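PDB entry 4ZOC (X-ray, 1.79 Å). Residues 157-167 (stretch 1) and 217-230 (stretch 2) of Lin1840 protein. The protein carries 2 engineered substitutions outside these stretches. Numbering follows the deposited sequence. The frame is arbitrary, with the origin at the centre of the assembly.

Stretch 1 157-167: DPFLNSELGKA
Stretch 2 (217-230) QNYLPAYNAAIQAG

Two helices, 158-167 and 221-228, run in nearly the same direction, crossing at -25° with their axes 8.1 Å apart at closest approach. The register steps by four: Pro158 lies beside Asn218, Ser162 beside Ala222 (CA to CA 4.0 Å) and Lys166 beside Ala226 (CA to CA 5.1 Å). No direct hydrogen bond joins the stretches; side chains, small at the centre, pack in 397 Å² of buried surface, summed over both sides, and one water links the backbones.

Asp157, chi1 t, caps the first helix, its OD2 accepting from Leu160 N at 2.7 Å. Pro158 follows in the first turn, where its lack of an amide proton costs nothing; its CA-to-CB bond points toward stretch 2, and the C-gamma-exo ring brings Pro158 CG to 3.7 Å from Asn218 O.

Ser162 is the pivot. The m rotamer of Ser162 (chi1 -66°) turns Ser162 OG back to donate to Pro158 O at 2.8 Å, so the hydroxyl is satisfied within its own helix and can be buried. Ser162 OG then sits 3.2 Å from Ala222 CA, while Ser162 CB meets Ala225 CB at 3.9 Å. Ala222 and Ala225 both point toward stretch 1, and their single methyls suit this close spacing; Ala222 CB also lies 3.9 Å from Asn161 CB. Beyond, Gly165 has no side chain, and a CB there would point toward stretch 2, 4.3 Å from Ala226 CB. The water donates to Ser162 O (3.0 Å) and Ala222 O (2.7 Å), bridging carbonyls that also accept from Lys166 N and Ala226 N.

Lys166 closes the contact at its more open end. Chi1 m places Lys166 CG 3.7 Å from Ala225 O and 4.1 Å from Ala229 CB; t, m, t at chi2 to chi4 then carry Lys166 NZ back to Glu163 OE2 in a 2.9 Å salt bridge. Glu163, m at chi1 and chi2, points its CB away from stretch 2. Gly230, phi 106°, ends the second helix in a Schellman motif.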

# COMPACT_ATOMS: atom_id res chain seq x y z
N ASP A 157 1.20 -10.91 12.29
CA ASP A 157 0.04 -11.21 13.16
C ASP A 157 0.01 -10.44 14.45
O ASP A 157 0.93 -10.51 15.25
CB ASP A 157 0.03 -12.70 13.52
CG ASP A 157 -1.24 -13.05 14.24
OD1 ASP A 157 -2.32 -12.75 13.66
OD2 ASP A 157 -1.15 -13.50 15.40
N PRO A 158 -1.08 -9.71 14.70
CA PRO A 158 -1.14 -8.90 15.92
C PRO A 158 -1.17 -9.77 17.16
O PRO A 158 -0.62 -9.33 18.20
CB PRO A 158 -2.42 -8.09 15.78
CG PRO A 158 -2.77 -8.18 14.36
CD PRO A 158 -2.14 -9.37 13.76
N PHE A 159 -1.82 -10.95 17.08
CA PHE A 159 -1.87 -11.83 18.32
C PHE A 159 -0.51 -12.40 18.70
O PHE A 159 -0.04 -12.24 19.87
CB PHE A 159 -2.88 -12.98 18.20
CG PHE A 159 -3.00 -13.83 19.41
CD1 PHE A 159 -3.59 -13.36 20.51
CD2 PHE A 159 -2.46 -15.09 19.43
CE1 PHE A 159 -3.69 -14.15 21.66
CE2 PHE A 159 -2.53 -15.87 20.55
CZ PHE A 159 -3.15 -15.38 21.66
N LEU A 160 0.13 -13.06 17.76
CA LEU A 160 1.48 -13.43 17.96
C LEU A 160 2.32 -12.28 18.46
O LEU A 160 3.13 -12.43 19.44
CB LEU A 160 2.11 -13.99 16.67
CG LEU A 160 3.48 -14.60 16.79
CD1 LEU A 160 3.56 -15.73 17.84
CD2 LEU A 160 3.99 -15.17 15.49
N ASN A 161 2.23 -11.11 17.82
CA ASN A 161 3.13 -10.04 18.21
C ASN A 161 2.85 -9.60 19.64
O ASN A 161 3.76 -9.24 20.38
CB ASN A 161 3.02 -8.79 17.28
CG ASN A 161 3.51 -9.11 15.87
OD1 ASN A 161 4.14 -10.17 15.68
ND2 ASN A 161 3.38 -8.19 14.96
N SER A 162 1.56 -9.59 19.98
CA SER A 162 1.13 -9.24 21.35
C SER A 162 1.70 -10.23 22.40
O SER A 162 2.26 -9.81 23.41
CB SER A 162 -0.40 -9.19 21.46
OG SER A 162 -0.99 -8.14 20.68
N GLU A 163 1.60 -11.53 22.10
CA GLU A 163 2.00 -12.63 23.05
C GLU A 163 3.51 -12.61 23.23
O GLU A 163 4.02 -12.64 24.36
CB GLU A 163 1.49 -13.96 22.59
CG GLU A 163 -0.06 -14.04 22.65
CD GLU A 163 -0.54 -14.06 24.07
OE1 GLU A 163 -0.23 -15.01 24.74
OE2 GLU A 163 -1.19 -13.12 24.55
N LEU A 164 4.24 -12.46 22.14
CA LEU A 164 5.70 -12.39 22.25
C LEU A 164 6.25 -11.07 22.85
O LEU A 164 7.28 -11.05 23.58
CB LEU A 164 6.34 -12.71 20.92
CG LEU A 164 5.93 -14.09 20.35
CD1 LEU A 164 6.77 -14.28 19.08
CD2 LEU A 164 6.16 -15.27 21.25
N GLY A 165 5.55 -9.97 22.61
CA GLY A 165 5.90 -8.73 23.26
C GLY A 165 5.76 -8.83 24.76
O GLY A 165 6.63 -8.37 25.49
N LYS A 166 4.66 -9.40 25.22
CA LYS A 166 4.48 -9.62 26.63
C LYS A 166 5.59 -10.52 27.20
O LYS A 166 6.14 -10.22 28.28
CB LYS A 166 3.14 -10.22 26.98
CG LYS A 166 2.03 -9.29 26.75
CD LYS A 166 0.70 -9.84 27.22
CE LYS A 166 0.23 -10.89 26.31
NZ LYS A 166 -1.01 -11.49 26.89
N ALA A 167 5.95 -11.59 26.49
CA ALA A 167 7.06 -12.40 26.93
C ALA A 167 8.38 -11.63 27.03
O ALA A 167 9.12 -11.84 28.00
CB ALA A 167 7.18 -13.63 26.05
N GLN A 217 -7.80 -1.94 15.28
CA GLN A 217 -8.03 -3.38 15.09
C GLN A 217 -6.75 -4.20 15.04
O GLN A 217 -6.66 -5.27 15.68
CB GLN A 217 -8.80 -3.68 13.74
CG GLN A 217 -9.15 -5.13 13.62
CD GLN A 217 -10.14 -5.56 14.69
OE1 GLN A 217 -11.19 -4.96 14.86
NE2 GLN A 217 -9.82 -6.61 15.39
N ASN A 218 -5.76 -3.69 14.30
CA ASN A 218 -4.55 -4.44 13.93
C ASN A 218 -3.22 -3.83 14.41
O ASN A 218 -2.28 -4.55 14.73
CB ASN A 218 -4.54 -4.70 12.44
CG ASN A 218 -5.62 -5.71 12.04
OD1 ASN A 218 -5.76 -6.74 12.66
ND2 ASN A 218 -6.36 -5.42 11.02
N TYR A 219 -3.17 -2.50 14.46
CA TYR A 219 -1.87 -1.83 14.63
C TYR A 219 -1.57 -1.48 16.08
O TYR A 219 -0.40 -1.38 16.45
CB TYR A 219 -1.80 -0.57 13.73
CG TYR A 219 -1.56 -0.98 12.33
CD1 TYR A 219 -2.58 -1.39 11.55
CD2 TYR A 219 -0.24 -1.07 11.81
CE1 TYR A 219 -2.35 -1.87 10.29
CE2 TYR A 219 -0.04 -1.50 10.54
CZ TYR A 219 -1.11 -1.88 9.77
OH TYR A 219 -0.88 -2.42 8.51
N LEU A 220 -2.61 -1.26 16.90
CA LEU A 220 -2.39 -0.92 18.31
C LEU A 220 -2.33 -2.10 19.32
O LEU A 220 -1.72 -1.93 20.38
CB LEU A 220 -3.43 0.09 18.78
CG LEU A 220 -3.46 1.46 18.10
CD1 LEU A 220 -4.58 2.32 18.72
CD2 LEU A 220 -2.15 2.09 18.37
N PRO A 221 -2.92 -3.27 19.00
CA PRO A 221 -3.05 -4.24 20.07
C PRO A 221 -1.71 -4.69 20.72
O PRO A 221 -1.67 -4.88 21.95
CB PRO A 221 -3.68 -5.41 19.37
CG PRO A 221 -4.74 -4.71 18.50
CD PRO A 221 -3.86 -3.60 17.88
N ALA A 222 -0.66 -4.89 19.96
CA ALA A 222 0.56 -5.39 20.56
C ALA A 222 1.14 -4.34 21.50
O ALA A 222 1.58 -4.71 22.62
CB ALA A 222 1.57 -5.91 19.53
N TYR A 223 1.14 -3.07 21.12
CA TYR A 223 1.63 -2.01 22.06
C TYR A 223 0.84 -2.10 23.39
O TYR A 223 1.41 -2.02 24.50
CB TYR A 223 1.52 -0.58 21.52
CG TYR A 223 2.08 -0.32 20.16
CD1 TYR A 223 3.43 -0.58 19.83
CD2 TYR A 223 1.27 0.15 19.17
CE1 TYR A 223 3.96 -0.31 18.54
CE2 TYR A 223 1.78 0.35 17.90
CZ TYR A 223 3.12 0.13 17.60
OH TYR A 223 3.50 0.26 16.26
N ASN A 224 -0.46 -2.16 23.22
CA ASN A 224 -1.34 -2.15 24.36
C ASN A 224 -1.05 -3.33 25.28
O ASN A 224 -1.05 -3.20 26.50
CB ASN A 224 -2.83 -2.12 23.93
CG ASN A 224 -3.73 -2.14 25.12
OD1 ASN A 224 -3.72 -1.22 25.91
ND2 ASN A 224 -4.38 -3.25 25.36
N ALA A 225 -0.82 -4.50 24.70
CA ALA A 225 -0.60 -5.71 25.50
C ALA A 225 0.67 -5.56 26.31
O ALA A 225 0.69 -5.87 27.49
CB ALA A 225 -0.52 -6.95 24.66
N ALA A 226 1.70 -4.99 25.69
CA ALA A 226 2.94 -4.76 26.43
C ALA A 226 2.86 -3.71 27.53
O ALA A 226 3.48 -3.80 28.59
CB ALA A 226 4.03 -4.42 25.40
N ILE A 227 2.09 -2.68 27.27
CA ILE A 227 1.82 -1.61 28.21
C ILE A 227 1.06 -2.19 29.39
O ILE A 227 1.43 -1.97 30.58
CB ILE A 227 1.10 -0.47 27.51
CG1 ILE A 227 2.04 0.30 26.57
CG2 ILE A 227 0.46 0.52 28.52
CD1 ILE A 227 1.23 1.12 25.58
N GLN A 228 0.02 -2.97 29.11
CA GLN A 228 -0.77 -3.57 30.21
C GLN A 228 0.02 -4.59 31.03
O GLN A 228 -0.20 -4.76 32.24
CB GLN A 228 -2.11 -4.17 29.71
CG GLN A 228 -3.06 -3.21 29.02
CD GLN A 228 -3.04 -1.78 29.59
OE1 GLN A 228 -2.99 -1.57 30.82
NE2 GLN A 228 -3.00 -0.79 28.71
N ALA A 229 0.99 -5.20 30.42
CA ALA A 229 1.88 -6.11 31.10
C ALA A 229 2.95 -5.38 31.94
O ALA A 229 3.73 -6.04 32.57
CB ALA A 229 2.56 -7.02 30.10
N GLY A 230 2.98 -4.04 31.87
CA GLY A 230 3.84 -3.24 32.73
C GLY A 230 5.05 -2.63 32.12
O GLY A 230 5.95 -2.19 32.87
O HOH W 1 3.01 -6.93 23.38